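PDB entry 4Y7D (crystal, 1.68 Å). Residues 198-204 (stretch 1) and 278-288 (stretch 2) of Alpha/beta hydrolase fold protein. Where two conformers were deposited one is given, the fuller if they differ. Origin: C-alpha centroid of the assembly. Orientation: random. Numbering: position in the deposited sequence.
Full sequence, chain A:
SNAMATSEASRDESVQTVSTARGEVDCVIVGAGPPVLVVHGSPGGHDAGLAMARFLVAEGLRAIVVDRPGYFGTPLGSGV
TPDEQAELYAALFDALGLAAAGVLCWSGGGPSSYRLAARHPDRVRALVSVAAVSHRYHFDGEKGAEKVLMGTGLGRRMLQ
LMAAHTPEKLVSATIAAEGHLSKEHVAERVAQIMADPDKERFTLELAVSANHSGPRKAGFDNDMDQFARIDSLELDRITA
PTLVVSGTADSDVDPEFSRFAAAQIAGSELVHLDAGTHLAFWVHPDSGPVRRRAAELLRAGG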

# COMPACT_ATOMS: atom_id res chain seq x y z
N ASP A 198 14.36 -7.93 8.33
CA ASP A 198 13.56 -7.34 7.24
C ASP A 198 12.17 -7.01 7.70
O ASP A 198 11.60 -5.96 7.34
CB ASP A 198 13.51 -8.25 6.00
CG ASP A 198 14.87 -8.43 5.35
OD1 ASP A 198 15.70 -7.53 5.44
OD2 ASP A 198 15.11 -9.50 4.75
N LYS A 199 11.61 -7.91 8.52
CA LYS A 199 10.29 -7.68 9.07
C LYS A 199 10.30 -6.52 10.04
O LYS A 199 9.35 -5.70 10.04
CB LYS A 199 9.74 -8.93 9.74
CG LYS A 199 9.33 -10.01 8.76
CD LYS A 199 8.71 -11.22 9.43
CE LYS A 199 8.13 -12.14 8.37
NZ LYS A 199 9.15 -13.16 8.11
N GLU A 200 11.35 -6.44 10.86
CA GLU A 200 11.45 -5.35 11.85
C GLU A 200 11.53 -4.02 11.13
O GLU A 200 10.81 -3.07 11.45
CB GLU A 200 12.69 -5.54 12.75
CG GLU A 200 12.85 -4.43 13.80
CD GLU A 200 14.02 -4.64 14.72
OE1 GLU A 200 14.64 -5.74 14.74
OE2 GLU A 200 14.32 -3.68 15.46
N ARG A 201 12.43 -3.93 10.16
CA ARG A 201 12.62 -2.71 9.41
C ARG A 201 11.33 -2.29 8.72
O ARG A 201 10.95 -1.10 8.79
CB ARG A 201 13.75 -2.85 8.39
CG ARG A 201 13.88 -1.63 7.50
CD ARG A 201 15.09 -1.70 6.57
NE ARG A 201 15.18 -2.99 5.89
CZ ARG A 201 16.15 -3.32 5.04
NH1 ARG A 201 16.15 -4.52 4.50
NH2 ARG A 201 17.09 -2.43 4.70
N PHE A 202 10.64 -3.24 8.06
CA PHE A 202 9.39 -2.92 7.39
C PHE A 202 8.38 -2.34 8.36
O PHE A 202 7.74 -1.29 8.08
CB PHE A 202 8.75 -4.16 6.72
CG PHE A 202 7.43 -3.89 6.09
CD1 PHE A 202 7.34 -3.44 4.77
CD2 PHE A 202 6.25 -4.07 6.80
CE1 PHE A 202 6.12 -3.17 4.20
CE2 PHE A 202 5.02 -3.78 6.23
CZ PHE A 202 4.95 -3.32 4.91
N THR A 203 8.23 -2.99 9.52
CA THR A 203 7.23 -2.58 10.48
C THR A 203 7.48 -1.16 11.02
O THR A 203 6.55 -0.37 11.17
CB THR A 203 7.09 -3.60 11.64
OG1 THR A 203 6.86 -4.90 11.10
CG2 THR A 203 5.93 -3.22 12.57
N LEU A 204 8.74 -0.88 11.35
CA LEU A 204 9.11 0.43 11.87
C LEU A 204 8.88 1.53 10.84
O LEU A 204 8.31 2.61 11.16
CB LEU A 204 10.58 0.40 12.33
CG LEU A 204 10.91 -0.55 13.48
CD1 LEU A 204 12.42 -0.62 13.67
CD2 LEU A 204 10.23 -0.14 14.77
N HIS A 278 -3.05 -6.25 9.29
CA HIS A 278 -2.95 -5.46 8.07
C HIS A 278 -1.57 -5.55 7.38
O HIS A 278 -1.47 -5.37 6.17
CB HIS A 278 -3.31 -4.00 8.36
CG HIS A 278 -3.66 -3.21 7.15
ND1 HIS A 278 -4.55 -3.66 6.18
CD2 HIS A 278 -3.32 -1.95 6.80
CE1 HIS A 278 -4.72 -2.71 5.28
NE2 HIS A 278 -3.99 -1.66 5.64
N LEU A 279 -0.51 -5.88 8.13
CA LEU A 279 0.85 -5.98 7.61
C LEU A 279 1.23 -7.41 7.22
O LEU A 279 2.38 -7.69 6.84
CB LEU A 279 1.88 -5.51 8.67
CG LEU A 279 1.99 -3.99 8.89
CD1 LEU A 279 0.77 -3.37 9.50
CD2 LEU A 279 3.22 -3.69 9.75
N ALA A 280 0.28 -8.33 7.29
CA ALA A 280 0.59 -9.76 7.07
C ALA A 280 1.43 -10.14 5.84
O ALA A 280 2.28 -11.02 5.93
CB ALA A 280 -0.72 -10.55 7.04
N PHE A 281 1.19 -9.52 4.71
CA PHE A 281 1.88 -9.91 3.46
C PHE A 281 3.40 -9.76 3.65
O PHE A 281 4.14 -10.47 3.00
CB PHE A 281 1.34 -9.06 2.31
CG PHE A 281 2.00 -9.26 0.98
CD1 PHE A 281 1.82 -10.40 0.25
CD2 PHE A 281 2.78 -8.24 0.42
CE1 PHE A 281 2.37 -10.52 -1.01
CE2 PHE A 281 3.38 -8.39 -0.83
CZ PHE A 281 3.15 -9.52 -1.55
N TRP A 282 3.84 -8.83 4.51
CA TRP A 282 5.23 -8.63 4.81
C TRP A 282 5.71 -9.26 6.10
O TRP A 282 6.90 -9.62 6.17
CB TRP A 282 5.63 -7.15 4.81
CG TRP A 282 5.50 -6.51 3.43
CD1 TRP A 282 6.48 -6.41 2.46
CD2 TRP A 282 4.32 -5.90 2.88
NE1 TRP A 282 5.99 -5.76 1.36
CE2 TRP A 282 4.67 -5.43 1.58
CE3 TRP A 282 3.02 -5.68 3.36
CZ2 TRP A 282 3.76 -4.83 0.76
CZ3 TRP A 282 2.11 -5.04 2.53
CH2 TRP A 282 2.50 -4.62 1.24
N VAL A 283 4.87 -9.37 7.10
CA VAL A 283 5.34 -9.80 8.42
C VAL A 283 4.78 -11.12 8.97
O VAL A 283 5.23 -11.59 10.01
CB VAL A 283 5.19 -8.67 9.47
CG1 VAL A 283 5.82 -7.38 8.95
CG2 VAL A 283 3.74 -8.49 9.92
N HIS A 284 3.81 -11.73 8.29
CA HIS A 284 3.18 -12.97 8.80
C HIS A 284 4.19 -14.09 8.63
O HIS A 284 4.96 -14.09 7.65
CB HIS A 284 1.88 -13.22 8.04
CG HIS A 284 1.09 -14.39 8.51
ND1 HIS A 284 1.44 -15.68 8.19
CD2 HIS A 284 -0.01 -14.48 9.29
CE1 HIS A 284 0.59 -16.53 8.75
NE2 HIS A 284 -0.30 -15.82 9.42
N PRO A 285 4.20 -15.07 9.55
CA PRO A 285 5.24 -16.12 9.45
C PRO A 285 5.17 -17.00 8.21
O PRO A 285 6.14 -17.60 7.88
CB PRO A 285 5.01 -16.98 10.71
CG PRO A 285 3.62 -16.62 11.17
CD PRO A 285 3.46 -15.17 10.81
N ASP A 286 4.02 -17.07 7.56
CA ASP A 286 3.84 -17.85 6.32
C ASP A 286 3.75 -16.97 5.06
O ASP A 286 3.25 -17.45 4.00
CB ASP A 286 2.57 -18.69 6.45
CG ASP A 286 2.60 -19.58 7.70
OD1 ASP A 286 3.68 -20.04 8.09
OD2 ASP A 286 1.56 -19.76 8.31
N SER A 287 4.21 -15.72 5.17
CA SER A 287 4.10 -14.76 4.07
C SER A 287 5.18 -14.88 3.00
O SER A 287 4.99 -14.39 1.90
CB SER A 287 4.08 -13.31 4.56
OG SER A 287 5.24 -12.96 5.26
N GLY A 288 6.27 -15.56 3.29
CA GLY A 288 7.37 -15.65 2.33
C GLY A 288 6.93 -16.24 1.00
O GLY A 288 7.17 -15.64 -0.04

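Residues 198-204 form part of a longer helix that packs against a short helical segment, 280-283, Leu 279 before it and the turn after it. No hydrogen bond crosses between the two stretches; contact rests on aromatic and aliphatic packing and on the Lys 199 side chain lying over backbone carbonyls, together burying 381 Å² summed over both sides.

Along stretch 2 the contact begins at Leu 279, whose CA-to-CB bond points toward the helix. Its CD2 methyl lies 4.0 Å from Phe 202 CE2, near the plane of the ring and at its edge, and 3.9 Å from Thr 203 CG2, so one branched aliphatic side chain meets two neighbours.

Trp 282 supplies the principal aromatic contact. Its five-membered ring and the Phe 202 ring form an offset stack, with centroids 4.0 Å apart and planes inclined by 14°; the closest approach is 3.3 Å, from Phe 202 CZ to Trp 282 CD2. The CB of Trp 282 also sits over the Phe 202 face, 3.6 Å from the ring centroid, in a CH-pi contact. Flat side chains suit this close layering, while Trp 282 NE1 is hydrogen-bonded elsewhere in the structure.

Val 283 lies closest in the backbone register, its CA 5.4 Å from Lys 199 CA. Its CG1 reaches Phe 202 CD2 at 4.0 Å and Thr 203 OG1 at 3.4 Å. That hydroxyl donates to Lys 199 O (OG1 to O, 2.8 Å), satisfying its polarity within the helix beside the valine methyl.

Beyond Val 283 the chain leaves helical geometry at His 284 and enters a type I turn ending at Ser 287. Here the long aliphatic portion of Lys 199 extends across the backbone, its CE 3.4 Å from Val 283 O and 3.8 Å from His 284 O. The latter carbonyl accepts the Ser 287 hydroxyl (OG to O, 2.7 Å), bracing the turn beside the lysine.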